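Local coordinates for protein histidinol-phosphate aminotransferase (Clostridium acetobutylicum, PDB 3FTB) that probably catalyses pyridoxal 5'-phosphate-dependent transamination, with histidinol phosphate the likely substrate, at residues I209-T214 / F224-T229. Sequence-based numbering, arbitrary orientation.
Sequences IIRAMT and FGYGIT. With PO4 (phosphate ion), chain G; PO4 (phosphate ion), chain E.
The Tyr226 ring carries Arg211 CB on one face, 3.6 Å from the ring centroid, a CH-pi contact between neighbours in an antiparallel beta pair; Ile228 CD1 lies at the ring's edge. The Arg211 guanidinium meets a phosphate ion in plane at its edge. Met213 CG meets the edge of the Phe224 ring, and Met213 SD approaches CD2 of that ring obliquely at 3.6 Å, a Met-aromatic contact suited to a flexible, polarisable thioether. Strands 207-212 and 225-229 belong to the mixed seven-stranded sheet of the aminotransferase large domain. Ile209 with Ile228 and Arg211 with Tyr226 form hydrogen-bonded pairs; Tyr226 N reaches Arg211 O from above the carbonyl plane. With chi1 49°, Tyr226 CG is flanked by both backbone N and C, so the flat ring lies along Arg211's aliphatic stem and its hydroxyl shares a water with Ala212 O. On the other face Ile210 and Ala212 pair with Gly227 and Gly225, which add no bulk beneath helix 87-95. Thr214 OG1 donates to a phosphate also bound by Ser88, consistent with a cofactor-phosphate site. Arg211, turning at chi2 (-71°), salt-bridges Glu184 through NE; its planar two-donor end grips the other phosphate, probably from the crystallisation liquor, NH2 reaching O4 at 2.5 Å.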
loop_
_atom_site.group_PDB
_atom_site.type_symbol
_atom_site.label_atom_id
_atom_site.label_comp_id
_atom_site.label_asym_id
_atom_site.label_seq_id
_atom_site.Cartn_x
_atom_site.Cartn_y
_atom_site.Cartn_z
ATOM N N ILE A 209 12.812 -10.542 11.042
ATOM C CA ILE A 209 11.540 -11.251 11.238
ATOM C C ILE A 209 10.379 -10.538 10.551
ATOM O O ILE A 209 10.293 -9.308 10.588
ATOM C CB ILE A 209 11.187 -11.412 12.746
ATOM C CG1 ILE A 209 12.389 -11.919 13.555
ATOM C CG2 ILE A 209 9.985 -12.298 12.927
ATOM C CD1 ILE A 209 12.923 -13.239 13.100
ATOM N N ILE A 210 9.496 -11.321 9.931
ATOM C CA ILE A 210 8.283 -10.803 9.320
ATOM C C ILE A 210 7.047 -11.255 10.109
ATOM O O ILE A 210 6.805 -12.457 10.284
ATOM C CB ILE A 210 8.176 -11.281 7.866
ATOM C CG1 ILE A 210 9.380 -10.785 7.062
ATOM C CG2 ILE A 210 6.894 -10.808 7.235
ATOM C CD1 ILE A 210 9.351 -11.179 5.590
ATOM N N ARG A 211 6.289 -10.297 10.627
ATOM C CA ARG A 211 5.020 -10.626 11.256
ATOM C C ARG A 211 3.865 -10.106 10.410
ATOM O O ARG A 211 4.075 -9.356 9.467
ATOM C CB ARG A 211 4.933 -10.018 12.647
ATOM C CG ARG A 211 5.936 -10.557 13.633
ATOM C CD ARG A 211 5.624 -11.955 14.037
ATOM N NE ARG A 211 6.408 -12.341 15.203
ATOM C CZ ARG A 211 5.907 -12.422 16.427
ATOM N NH1 ARG A 211 4.626 -12.149 16.626
ATOM N NH2 ARG A 211 6.683 -12.785 17.441
ATOM N N ALA A 212 2.644 -10.498 10.766
ATOM C CA ALA A 212 1.451 -10.030 10.070
ATOM C C ALA A 212 0.234 -10.068 10.981
ATOM O O ALA A 212 0.157 -10.890 11.897
ATOM C CB ALA A 212 1.201 -10.862 8.830
ATOM N N MET A 213 -0.710 -9.169 10.718
ATOM C CA MET A 213 -1.982 -9.134 11.432
ATOM C C MET A 213 -3.052 -9.762 10.555
ATOM O O MET A 213 -4.231 -9.789 10.907
ATOM C CB MET A 213 -2.383 -7.690 11.732
ATOM C CG MET A 213 -1.513 -6.953 12.761
ATOM S SD MET A 213 -2.311 -5.421 13.311
ATOM C CE MET A 213 -3.648 -6.099 14.312
ATOM N N THR A 214 -2.613 -10.265 9.404
ATOM C CA THR A 214 -3.494 -10.749 8.340
ATOM C C THR A 214 -4.136 -12.105 8.611
ATOM O O THR A 214 -5.299 -12.311 8.308
ATOM C CB THR A 214 -2.723 -10.845 7.022
ATOM O OG1 THR A 214 -1.953 -9.650 6.841
ATOM C CG2 THR A 214 -3.680 -11.026 5.863
ATOM N N PHE A 224 -1.839 -5.184 6.303
ATOM C CA PHE A 224 -0.804 -4.776 7.251
ATOM C C PHE A 224 0.115 -5.889 7.764
ATOM O O PHE A 224 -0.333 -6.832 8.406
ATOM C CB PHE A 224 -1.398 -4.008 8.439
ATOM C CG PHE A 224 -0.354 -3.541 9.406
ATOM C CD1 PHE A 224 0.520 -2.536 9.052
ATOM C CD2 PHE A 224 -0.197 -4.155 10.630
ATOM C CE1 PHE A 224 1.511 -2.132 9.915
ATOM C CE2 PHE A 224 0.785 -3.756 11.486
ATOM C CZ PHE A 224 1.642 -2.743 11.130
ATOM N N GLY A 225 1.406 -5.755 7.474
ATOM C CA GLY A 225 2.426 -6.635 8.020
ATOM C C GLY A 225 3.630 -5.824 8.462
ATOM O O GLY A 225 3.753 -4.665 8.083
ATOM N N TYR A 226 4.519 -6.410 9.260
ATOM C CA TYR A 226 5.689 -5.662 9.729
ATOM C C TYR A 226 7.021 -6.414 9.781
ATOM O O TYR A 226 7.063 -7.645 9.805
ATOM C CB TYR A 226 5.405 -4.960 11.063
ATOM C CG TYR A 226 4.773 -5.811 12.142
ATOM C CD1 TYR A 226 5.475 -6.129 13.301
ATOM C CD2 TYR A 226 3.465 -6.269 12.018
ATOM C CE1 TYR A 226 4.892 -6.895 14.310
ATOM C CE2 TYR A 226 2.877 -7.036 13.013
ATOM C CZ TYR A 226 3.594 -7.344 14.159
ATOM O OH TYR A 226 3.003 -8.108 15.146
ATOM N N GLY A 227 8.106 -5.641 9.764
ATOM C CA GLY A 227 9.451 -6.170 9.892
ATOM C C GLY A 227 10.085 -5.787 11.223
ATOM O O GLY A 227 9.899 -4.680 11.705
ATOM N N ILE A 228 10.857 -6.707 11.793
ATOM C CA ILE A 228 11.446 -6.570 13.120
ATOM C C ILE A 228 12.927 -6.950 13.064
ATOM O O ILE A 228 13.246 -8.087 12.744
ATOM C CB ILE A 228 10.726 -7.523 14.104
ATOM C CG1 ILE A 228 9.283 -7.065 14.288
ATOM C CG2 ILE A 228 11.447 -7.591 15.439
ATOM C CD1 ILE A 228 9.161 -5.546 14.522
ATOM N N THR A 229 13.833 -6.019 13.361
ATOM C CA THR A 229 15.268 -6.315 13.288
ATOM C C THR A 229 16.109 -5.331 14.100
ATOM O O THR A 229 15.795 -4.148 14.187
ATOM C CB THR A 229 15.792 -6.330 11.821
ATOM O OG1 THR A 229 17.116 -6.881 11.777
ATOM C CG2 THR A 229 15.837 -4.936 11.243
HETATM P P PO4 G . 4.438 -12.432 20.108
HETATM O O1 PO4 G . 3.725 -12.091 18.824
HETATM O O2 PO4 G . 4.410 -11.230 21.026
HETATM O O3 PO4 G . 3.745 -13.612 20.759
HETATM O O4 PO4 G . 5.883 -12.804 19.855
HETATM P P PO4 E . -0.425 -10.559 3.602
HETATM O O1 PO4 E . 0.155 -9.550 2.645
HETATM O O2 PO4 E . -0.015 -10.233 5.007
HETATM O O3 PO4 E . -1.932 -10.537 3.556
HETATM O O4 PO4 E . 0.112 -11.919 3.238
HETATM O O HOH W 1 1.172 -9.580 14.239
HETATM O O HOH W 2 -3.751 -7.296 6.630
#